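Local coordinates for pyruvate kinase (Toxoplasma gondii, PDB 3GG8), which probably catalyses the last step of glycolysis, the transfer of phosphate from phosphoenolpyruvate to ADP that yields pyruvate and ATP, at residues 316-319 / 325-328; 40-45 / 358-363. All coordinates share one frame; numbering follows the deposited sequence.

Contact 1. Residues 316-319 / 325-328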
loop_
_atom_site.group_PDB
_atom_site.type_symbol
_atom_site.label_atom_id
_atom_site.label_comp_id
_atom_site.label_asym_id
_atom_site.label_seq_id
_atom_site.Cartn_x
_atom_site.Cartn_y
_atom_site.Cartn_z
ATOM N N LEU C 316 -38.601 0.842 7.363
ATOM C CA LEU C 316 -39.502 1.515 6.436
ATOM C C LEU C 316 -40.888 1.685 7.069
ATOM O O LEU C 316 -41.906 1.352 6.458
ATOM C CB LEU C 316 -39.613 0.682 5.155
ATOM C CG LEU C 316 -38.786 0.932 3.890
ATOM C CD1 LEU C 316 -37.443 1.535 4.139
ATOM C CD2 LEU C 316 -38.665 -0.343 3.071
ATOM N N GLU C 317 -40.932 2.231 8.279
ATOM C CA GLU C 317 -42.135 2.129 9.097
ATOM C C GLU C 317 -43.341 2.917 8.598
ATOM O O GLU C 317 -44.484 2.497 8.820
ATOM C CB GLU C 317 -41.830 2.338 10.588
ATOM C CG GLU C 317 -40.849 1.254 11.079
ATOM C CD GLU C 317 -41.123 0.698 12.481
ATOM O OE1 GLU C 317 -41.617 1.468 13.337
ATOM O OE2 GLU C 317 -40.806 -0.509 12.727
ATOM N N SER C 318 -43.095 4.002 7.863
ATOM C CA SER C 318 -44.176 4.816 7.312
ATOM C C SER C 318 -44.958 4.080 6.222
ATOM O O SER C 318 -46.078 4.463 5.888
ATOM C CB SER C 318 -43.630 6.129 6.752
ATOM O OG SER C 318 -43.008 5.929 5.492
ATOM N N MET C 319 -44.357 3.032 5.665
ATOM C CA MET C 319 -44.999 2.244 4.605
ATOM C C MET C 319 -46.070 1.267 5.107
ATOM O O MET C 319 -46.761 0.620 4.313
ATOM C CB MET C 319 -43.947 1.515 3.760
ATOM C CG MET C 319 -43.071 2.450 2.936
ATOM S SD MET C 319 -42.069 1.514 1.768
ATOM C CE MET C 319 -43.232 1.254 0.428
ATOM N N PRO C 325 -41.781 5.193 1.009
ATOM C CA PRO C 325 -41.150 5.523 2.295
ATOM C C PRO C 325 -40.742 6.982 2.302
ATOM O O PRO C 325 -40.795 7.640 1.259
ATOM C CB PRO C 325 -39.892 4.664 2.286
ATOM C CG PRO C 325 -39.496 4.644 0.813
ATOM C CD PRO C 325 -40.807 4.606 0.061
ATOM N N THR C 326 -40.320 7.491 3.454
ATOM C CA THR C 326 -39.739 8.831 3.488
ATOM C C THR C 326 -38.286 8.760 3.028
ATOM O O THR C 326 -37.677 7.670 3.006
ATOM C CB THR C 326 -39.759 9.458 4.907
ATOM O OG1 THR C 326 -38.888 8.723 5.778
ATOM C CG2 THR C 326 -41.173 9.471 5.484
ATOM N N ARG C 327 -37.750 9.927 2.666
ATOM C CA ARG C 327 -36.336 10.121 2.365
ATOM C C ARG C 327 -35.460 9.561 3.486
ATOM O O ARG C 327 -34.571 8.759 3.234
ATOM C CB ARG C 327 -36.063 11.619 2.178
ATOM C CG ARG C 327 -34.830 11.993 1.365
ATOM C CD ARG C 327 -33.541 12.232 2.218
ATOM N NE ARG C 327 -33.794 12.917 3.488
ATOM C CZ ARG C 327 -33.162 12.631 4.624
ATOM N NH1 ARG C 327 -32.209 11.715 4.648
ATOM N NH2 ARG C 327 -33.467 13.278 5.738
ATOM N N ALA C 328 -35.711 9.974 4.721
ATOM C CA ALA C 328 -34.900 9.522 5.845
ATOM C C ALA C 328 -34.880 8.001 5.964
ATOM O O ALA C 328 -33.856 7.417 6.305
ATOM C CB ALA C 328 -35.374 10.167 7.156
#
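Met319 lies over one face of the puckered Pro325 ring: SD sits over the ring, 3.8 Å from Pro325 CD, and CG lies by its N and CA, 3.6 Å from Pro325 N. The methionine runs alongside the proline, and the bend of its chain at chi3 (82°) leaves CE farther off, 4.2 Å from Pro325 CD. Leu316 CG comes to Pro325 CB from the same side as the sulfur, at 4.2 Å. The flat group here, the Arg327 guanidinium, belongs to the helix start; Ala328 CB, in the same segment, lies off-centre 3.8 Å above one face, while NH1 forms a salt bridge with Asp332 and NE a hydrogen bond with Gln314, both of the second subunit. In the (beta/alpha)8 barrel this loop joins strand 309-312 to helix 327-339, with Thr326 as N-cap: its side chain caps a backbone N just beyond 325-328, and its own N bonds Glu329 OE1, as in a capping box. Ser318 OG also bonds Glu329 OE1; placed by a chi1 of 77°, it stands 3.7 Å from Thr326 N, the other donor to that carboxylate oxygen. Behind Ser318, the 3-10 turn at 317-319 is closed by Met319 N to Leu316 O at 3.1 Å.

Contact 2. Residues 40-45 / 358-363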
loop_
_atom_site.group_PDB
_atom_site.type_symbol
_atom_site.label_atom_id
_atom_site.label_comp_id
_atom_site.label_asym_id
_atom_site.label_seq_id
_atom_site.Cartn_x
_atom_site.Cartn_y
_atom_site.Cartn_z
ATOM N N ILE C 40 -33.318 -10.098 2.126
ATOM C CA ILE C 40 -34.466 -9.403 2.732
ATOM C C ILE C 40 -35.257 -10.341 3.644
ATOM O O ILE C 40 -35.674 -11.428 3.219
ATOM C CB ILE C 40 -35.380 -8.748 1.669
ATOM C CG1 ILE C 40 -34.609 -7.665 0.883
ATOM C CG2 ILE C 40 -36.637 -8.165 2.306
ATOM C CD1 ILE C 40 -35.342 -7.122 -0.316
ATOM N N VAL C 41 -35.422 -9.922 4.901
ATOM C CA VAL C 41 -36.220 -10.673 5.878
ATOM C C VAL C 41 -37.597 -10.012 6.051
ATOM O O VAL C 41 -37.696 -8.789 6.269
ATOM C CB VAL C 41 -35.497 -10.794 7.249
ATOM C CG1 VAL C 41 -36.317 -11.640 8.232
ATOM C CG2 VAL C 41 -34.059 -11.346 7.075
ATOM N N CYS C 42 -38.647 -10.834 5.932
ATOM C CA CYS C 42 -40.039 -10.372 6.043
ATOM C C CYS C 42 -40.758 -11.072 7.178
ATOM O O CYS C 42 -40.689 -12.303 7.320
ATOM C CB CYS C 42 -40.794 -10.619 4.744
ATOM S SG CYS C 42 -40.098 -9.718 3.335
ATOM N N THR C 43 -41.419 -10.266 8.002
ATOM C CA THR C 43 -42.201 -10.760 9.134
ATOM C C THR C 43 -43.592 -11.133 8.637
ATOM O O THR C 43 -44.266 -10.334 7.972
ATOM C CB THR C 43 -42.279 -9.703 10.256
ATOM O OG1 THR C 43 -40.954 -9.393 10.682
ATOM C CG2 THR C 43 -43.072 -10.203 11.472
ATOM N N MET C 44 -43.999 -12.359 8.965
ATOM C CA MET C 44 -45.310 -12.880 8.631
ATOM C C MET C 44 -46.364 -12.224 9.501
ATOM O O MET C 44 -46.085 -11.861 10.637
ATOM C CB MET C 44 -45.320 -14.388 8.910
ATOM C CG MET C 44 -44.256 -15.133 8.126
ATOM S SD MET C 44 -44.554 -15.057 6.335
ATOM C CE MET C 44 -43.760 -13.520 5.807
ATOM N N GLY C 45 -47.577 -12.104 8.971
ATOM C CA GLY C 45 -48.671 -11.464 9.699
ATOM C C GLY C 45 -49.917 -11.401 8.845
ATOM O O GLY C 45 -49.901 -11.879 7.711
ATOM N N ILE C 358 -45.391 -4.127 -2.168
ATOM C CA ILE C 358 -44.790 -2.844 -2.523
ATOM C C ILE C 358 -43.640 -2.467 -1.578
ATOM O O ILE C 358 -42.633 -1.906 -2.018
ATOM C CB ILE C 358 -45.856 -1.708 -2.651
ATOM C CG1 ILE C 358 -46.718 -1.951 -3.897
ATOM C CG2 ILE C 358 -45.189 -0.334 -2.739
ATOM C CD1 ILE C 358 -47.680 -0.821 -4.264
ATOM N N THR C 359 -43.774 -2.787 -0.291
ATOM C CA THR C 359 -42.706 -2.520 0.657
ATOM C C THR C 359 -41.477 -3.393 0.345
ATOM O O THR C 359 -40.345 -2.915 0.425
ATOM C CB THR C 359 -43.166 -2.673 2.133
ATOM O OG1 THR C 359 -44.361 -1.907 2.346
ATOM C CG2 THR C 359 -42.088 -2.171 3.097
ATOM N N VAL C 360 -41.700 -4.652 -0.028
ATOM C CA VAL C 360 -40.586 -5.549 -0.361
ATOM C C VAL C 360 -39.865 -5.108 -1.633
ATOM O O VAL C 360 -38.637 -5.150 -1.698
ATOM C CB VAL C 360 -41.016 -7.038 -0.512
ATOM C CG1 VAL C 360 -39.831 -7.902 -0.880
ATOM C CG2 VAL C 360 -41.631 -7.552 0.750
ATOM N N GLU C 361 -40.624 -4.702 -2.645
ATOM C CA GLU C 361 -40.033 -4.174 -3.880
ATOM C C GLU C 361 -39.212 -2.915 -3.605
ATOM O O GLU C 361 -38.152 -2.714 -4.201
ATOM C CB GLU C 361 -41.114 -3.828 -4.918
ATOM C CG GLU C 361 -42.169 -4.898 -5.157
ATOM C CD GLU C 361 -43.076 -4.570 -6.336
ATOM O OE1 GLU C 361 -43.304 -5.476 -7.180
ATOM O OE2 GLU C 361 -43.558 -3.418 -6.424
ATOM N N THR C 362 -39.724 -2.062 -2.728
ATOM C CA THR C 362 -39.089 -0.785 -2.403
ATOM C C THR C 362 -37.744 -1.007 -1.706
ATOM O O THR C 362 -36.742 -0.362 -2.046
ATOM C CB THR C 362 -40.040 0.107 -1.564
ATOM O OG1 THR C 362 -41.244 0.319 -2.306
ATOM C CG2 THR C 362 -39.414 1.448 -1.212
ATOM N N MET C 363 -37.711 -1.931 -0.761
ATOM C CA MET C 363 -36.463 -2.241 -0.089
ATOM C C MET C 363 -35.448 -2.885 -1.016
ATOM O O MET C 363 -34.261 -2.665 -0.843
ATOM C CB MET C 363 -36.674 -3.123 1.150
ATOM C CG MET C 363 -35.516 -2.947 2.146
ATOM S SD MET C 363 -35.977 -3.310 3.835
ATOM C CE MET C 363 -36.226 -5.066 3.651
#
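Ile40 meets the helix with both branches of its side chain. Its CG2 abuts Met363 CE at 3.4 Å, tighter than usual van der Waals contact, while CG1 stands 4.1 Å from the same methyl; the isoleucine and methionine pass each other on antiparallel courses. Farther out, Ile40 CD1 approaches the carbonyl oxygen Val360 O at 4.1 Å. Met363 reaches in because CG is anti to its backbone N (chi1 -156°) and the chain then bends at chi3, which turns the terminal methyl onto the isoleucine. Val41 points away from the helix and packs on Met345 of the neighbouring strand. Cys42 faces the helix again: its SG touches Val360 CG2 at 3.7 Å. Strand 40-43 and helix 358-363 run nearly antiparallel (161°) with axes 10.1 Å apart, the layering of a (beta/alpha)8 barrel, here between its first strand and the long helix 356-371 that comes after its last strand, 343-346. Within the helix, Thr362 OG1 bonds Ile358 O at 2.6 Å, reaching it from the face opposite Thr362 N. Across the layers only aliphatic carbon and sulfur carry the side-chain pairs, so their fit rests on shape and burial, and between these two segments no hydrogen bond sets the helix's rotation.

How the contacts relate
Contacts 1 and 2 lie 13 Å apart between centres, and helix 356-371 is what joins them: the methionine, proline and leucine of 316-319 / 325-328 pack on threonines of 358-363. Met319 CE is 3.5 Å from Thr362 OG1, Pro325 CD 3.7 Å from Thr362 CG2, and Leu316 CD2 3.9 Å from Thr359 CG2. The same helix therefore uses Val360 and Met363 against the strand and its threonines against the loop. Along the chain, contact 1 is nested within the loop that contact 2 closes. Contact 1 adjoins the second subunit, whereas no other chain touches contact 2. In pyruvate kinases the active site lies at the C-terminal ends of the barrel strands, the side on which 316-319 follows strand 309-312.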